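Local coordinates for protein A-type ATP synthase subunit F (Archaeoglobus fulgidus, PDB 2I4R) that probably serves as a component of the proton-driven A-type ATP synthase, which makes ATP from ADP at the expense of a transmembrane proton gradient, at residues S30-E34 with D47-R51. Numbering follows the deposited sequence.
Sequences SDIYE and DVLKR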
ATOM      1  N   SER B  30     -10.339 -10.732   8.709  1.00 63.11           N
ATOM      2  CA  SER B  30     -11.512 -10.290   9.465  1.00 62.71           C
ATOM      3  C   SER B  30     -11.404  -8.995  10.231  1.00 61.96           C
ATOM      4  O   SER B  30     -12.339  -8.614  10.930  1.00 60.91           O
ATOM      5  CB  SER B  30     -11.944 -11.386  10.443  1.00 63.35           C
ATOM      6  OG  SER B  30     -10.874 -11.764  11.289  1.00 63.28           O
ATOM      7  N   ASP B  31     -10.275  -8.314  10.106  1.00 63.21           N
ATOM      8  CA  ASP B  31     -10.081  -7.060  10.822  1.00 63.50           C
ATOM      9  C   ASP B  31     -10.378  -5.889   9.892  1.00 62.39           C
ATOM     10  O   ASP B  31      -9.580  -4.960   9.758  1.00 63.14           O
ATOM     11  CB  ASP B  31      -8.644  -6.998  11.349  1.00 64.01           C
ATOM     12  CG  ASP B  31      -8.504  -6.095  12.554  1.00 64.98           C
ATOM     13  OD1 ASP B  31      -7.485  -6.219  13.269  1.00 65.84           O
ATOM     14  OD2 ASP B  31      -9.408  -5.261  12.783  1.00 64.51           O
ATOM     15  N   ILE B  32     -11.543  -5.933   9.261  1.00 61.30           N
ATOM     16  CA  ILE B  32     -11.924  -4.900   8.310  1.00 61.66           C
ATOM     17  C   ILE B  32     -12.944  -3.862   8.799  1.00 61.98           C
ATOM     18  O   ILE B  32     -13.828  -4.173   9.602  1.00 61.76           O
ATOM     19  CB  ILE B  32     -12.396  -5.579   6.968  1.00 60.63           C
ATOM     20  CG1 ILE B  32     -13.312  -4.643   6.169  1.00 60.60           C
ATOM     21  CG2 ILE B  32     -13.031  -6.916   7.255  1.00 55.74           C
ATOM     22  CD1 ILE B  32     -14.751  -4.614   6.617  1.00 58.97           C
ATOM     23  N   TYR B  33     -12.788  -2.629   8.312  1.00 61.17           N
ATOM     24  CA  TYR B  33     -13.676  -1.513   8.640  1.00 62.07           C
ATOM     25  C   TYR B  33     -14.466  -1.107   7.388  1.00 64.49           C
ATOM     26  O   TYR B  33     -13.893  -0.498   6.488  1.00 64.63           O
ATOM     27  CB  TYR B  33     -12.868  -0.292   9.077  1.00 60.40           C
ATOM     28  CG  TYR B  33     -12.263  -0.335  10.460  1.00 60.07           C
ATOM     29  CD1 TYR B  33     -12.924   0.241  11.555  1.00 56.96           C
ATOM     30  CD2 TYR B  33     -11.011  -0.928  10.679  1.00 58.63           C
ATOM     31  CE1 TYR B  33     -12.350   0.219  12.835  1.00 54.53           C
ATOM     32  CE2 TYR B  33     -10.430  -0.949  11.956  1.00 54.82           C
ATOM     33  CZ  TYR B  33     -11.106  -0.381  13.024  1.00 54.23           C
ATOM     34  OH  TYR B  33     -10.555  -0.459  14.280  1.00 52.66           O
ATOM     35  N   GLU B  34     -15.761  -1.427   7.324  1.00 67.90           N
ATOM     36  CA  GLU B  34     -16.596  -1.054   6.167  1.00 71.38           C
ATOM     37  C   GLU B  34     -16.799   0.454   6.187  1.00 71.39           C
ATOM     38  O   GLU B  34     -17.188   1.018   7.207  1.00 71.19           O
ATOM     39  CB  GLU B  34     -17.962  -1.736   6.234  1.00 75.36           C
ATOM     40  CG  GLU B  34     -17.911  -3.255   6.203  1.00 81.95           C
ATOM     41  CD  GLU B  34     -17.710  -3.802   4.805  1.00 85.77           C
ATOM     42  OE1 GLU B  34     -16.788  -3.330   4.105  1.00 88.33           O
ATOM     43  OE2 GLU B  34     -18.475  -4.712   4.408  1.00 88.67           O
ATOM     44  N   ASP B  47     -10.329   5.467  14.880  1.00 70.26           N
ATOM     45  CA  ASP B  47     -10.512   4.247  15.642  1.00 70.78           C
ATOM     46  C   ASP B  47      -9.344   3.297  15.508  1.00 70.15           C
ATOM     47  O   ASP B  47      -8.878   2.736  16.499  1.00 70.70           O
ATOM     48  CB  ASP B  47     -11.800   3.546  15.216  1.00 73.32           C
ATOM     49  CG  ASP B  47     -13.034   4.415  15.425  1.00 78.10           C
ATOM     50  OD1 ASP B  47     -13.198   4.983  16.536  1.00 78.30           O
ATOM     51  OD2 ASP B  47     -13.842   4.524  14.473  1.00 79.44           O
ATOM     52  N   VAL B  48      -8.853   3.116  14.290  1.00 68.79           N
ATOM     53  CA  VAL B  48      -7.742   2.204  14.101  1.00 68.47           C
ATOM     54  C   VAL B  48      -6.489   2.727  14.803  1.00 67.99           C
ATOM     55  O   VAL B  48      -5.622   1.959  15.213  1.00 68.46           O
ATOM     56  CB  VAL B  48      -7.473   1.966  12.598  1.00 67.53           C
ATOM     57  CG1 VAL B  48      -6.798   3.159  11.996  1.00 67.93           C
ATOM     58  CG2 VAL B  48      -6.649   0.715  12.414  1.00 66.82           C
ATOM     59  N   LEU B  49      -6.408   4.041  14.968  1.00 68.89           N
ATOM     60  CA  LEU B  49      -5.257   4.649  15.631  1.00 68.34           C
ATOM     61  C   LEU B  49      -5.360   4.522  17.140  1.00 68.80           C
ATOM     62  O   LEU B  49      -4.347   4.523  17.831  1.00 70.29           O
ATOM     63  CB  LEU B  49      -5.122   6.123  15.237  1.00 65.59           C
ATOM     64  CG  LEU B  49      -4.630   6.359  13.805  1.00 64.46           C
ATOM     65  CD1 LEU B  49      -4.904   7.780  13.377  1.00 63.14           C
ATOM     66  CD2 LEU B  49      -3.158   6.043  13.721  1.00 61.44           C
ATOM     67  N   LYS B  50      -6.580   4.410  17.654  1.00 69.51           N
ATOM     68  CA  LYS B  50      -6.766   4.271  19.094  1.00 69.55           C
ATOM     69  C   LYS B  50      -6.389   2.862  19.529  1.00 68.15           C
ATOM     70  O   LYS B  50      -6.084   2.628  20.697  1.00 68.33           O
ATOM     71  CB  LYS B  50      -8.219   4.553  19.494  1.00 71.64           C
ATOM     72  CG  LYS B  50      -8.637   6.009  19.404  1.00 74.20           C
ATOM     73  CD  LYS B  50      -9.702   6.342  20.449  1.00 78.25           C
ATOM     74  CE  LYS B  50     -11.006   5.564  20.226  1.00 81.39           C
ATOM     75  NZ  LYS B  50     -11.843   5.458  21.471  1.00 81.61           N
ATOM     76  N   ARG B  51      -6.406   1.929  18.583  1.00 66.80           N
ATOM     77  CA  ARG B  51      -6.078   0.535  18.868  1.00 66.53           C
ATOM     78  C   ARG B  51      -4.603   0.315  19.167  1.00 66.35           C
ATOM     79  O   ARG B  51      -3.747   1.103  18.757  1.00 67.47           O
ATOM     80  CB  ARG B  51      -6.525  -0.353  17.705  1.00 64.17           C
ATOM     81  CG  ARG B  51      -8.021  -0.378  17.562  1.00 63.66           C
ATOM     82  CD  ARG B  51      -8.464  -1.195  16.394  1.00 64.28           C
ATOM     83  NE  ARG B  51      -7.785  -2.483  16.353  1.00 65.74           N
ATOM     84  CZ  ARG B  51      -8.041  -3.427  15.454  1.00 64.65           C
ATOM     85  NH1 ARG B  51      -8.967  -3.226  14.526  1.00 63.16           N
ATOM     86  NH2 ARG B  51      -7.359  -4.563  15.477  1.00 65.48           N
TER
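Arg-51 meets the carboxylate of Asp-31 end-on, forming a two-pronged salt bridge in which each oxygen accepts one hydrogen bond through its syn lone pair: NH1 to OD2 at 2.7 Å and NH2 to OD1 at 2.8 Å. The two flat groups lie nearly coplanar, 20° apart, so the pairing is close to the ideal for an arginine and an acidic residue. The other N-H of Arg-51 NH1 runs almost straight, at 175°, to Tyr-33 OH 3.2 Å away, again in the guanidinium plane, while NE pairs with Asp-53 beyond the helix. The five N-H groups of arginine suit it to joining these three partners at once. The contact lies in the first half of a beta-alpha-beta crossover: in a parallel four-stranded alpha/beta sheet of order 2-1-3-4, edge strand 32-34 leads through helix 38-50, whose C-terminal end its side chains reach, to strand 54-60 beyond strand 11-16. Tyr-33 suits this place because its ring spans the gap, with CE1 4.1 Å from Asp-47 CB, before its hydroxyl reaches the arginine. Buried Val-48, a short branched apolar residue suited to this spot, turns CG2, anti to its backbone nitrogen (chi1 75° places CG1), to within 4.2 Å of Tyr-33 CE2. A leucine in place of Arg-51 would probably strand the carboxylates of Asp-31 and Asp-53 without their positive mate and deprive the tyrosine hydroxyl of a donor.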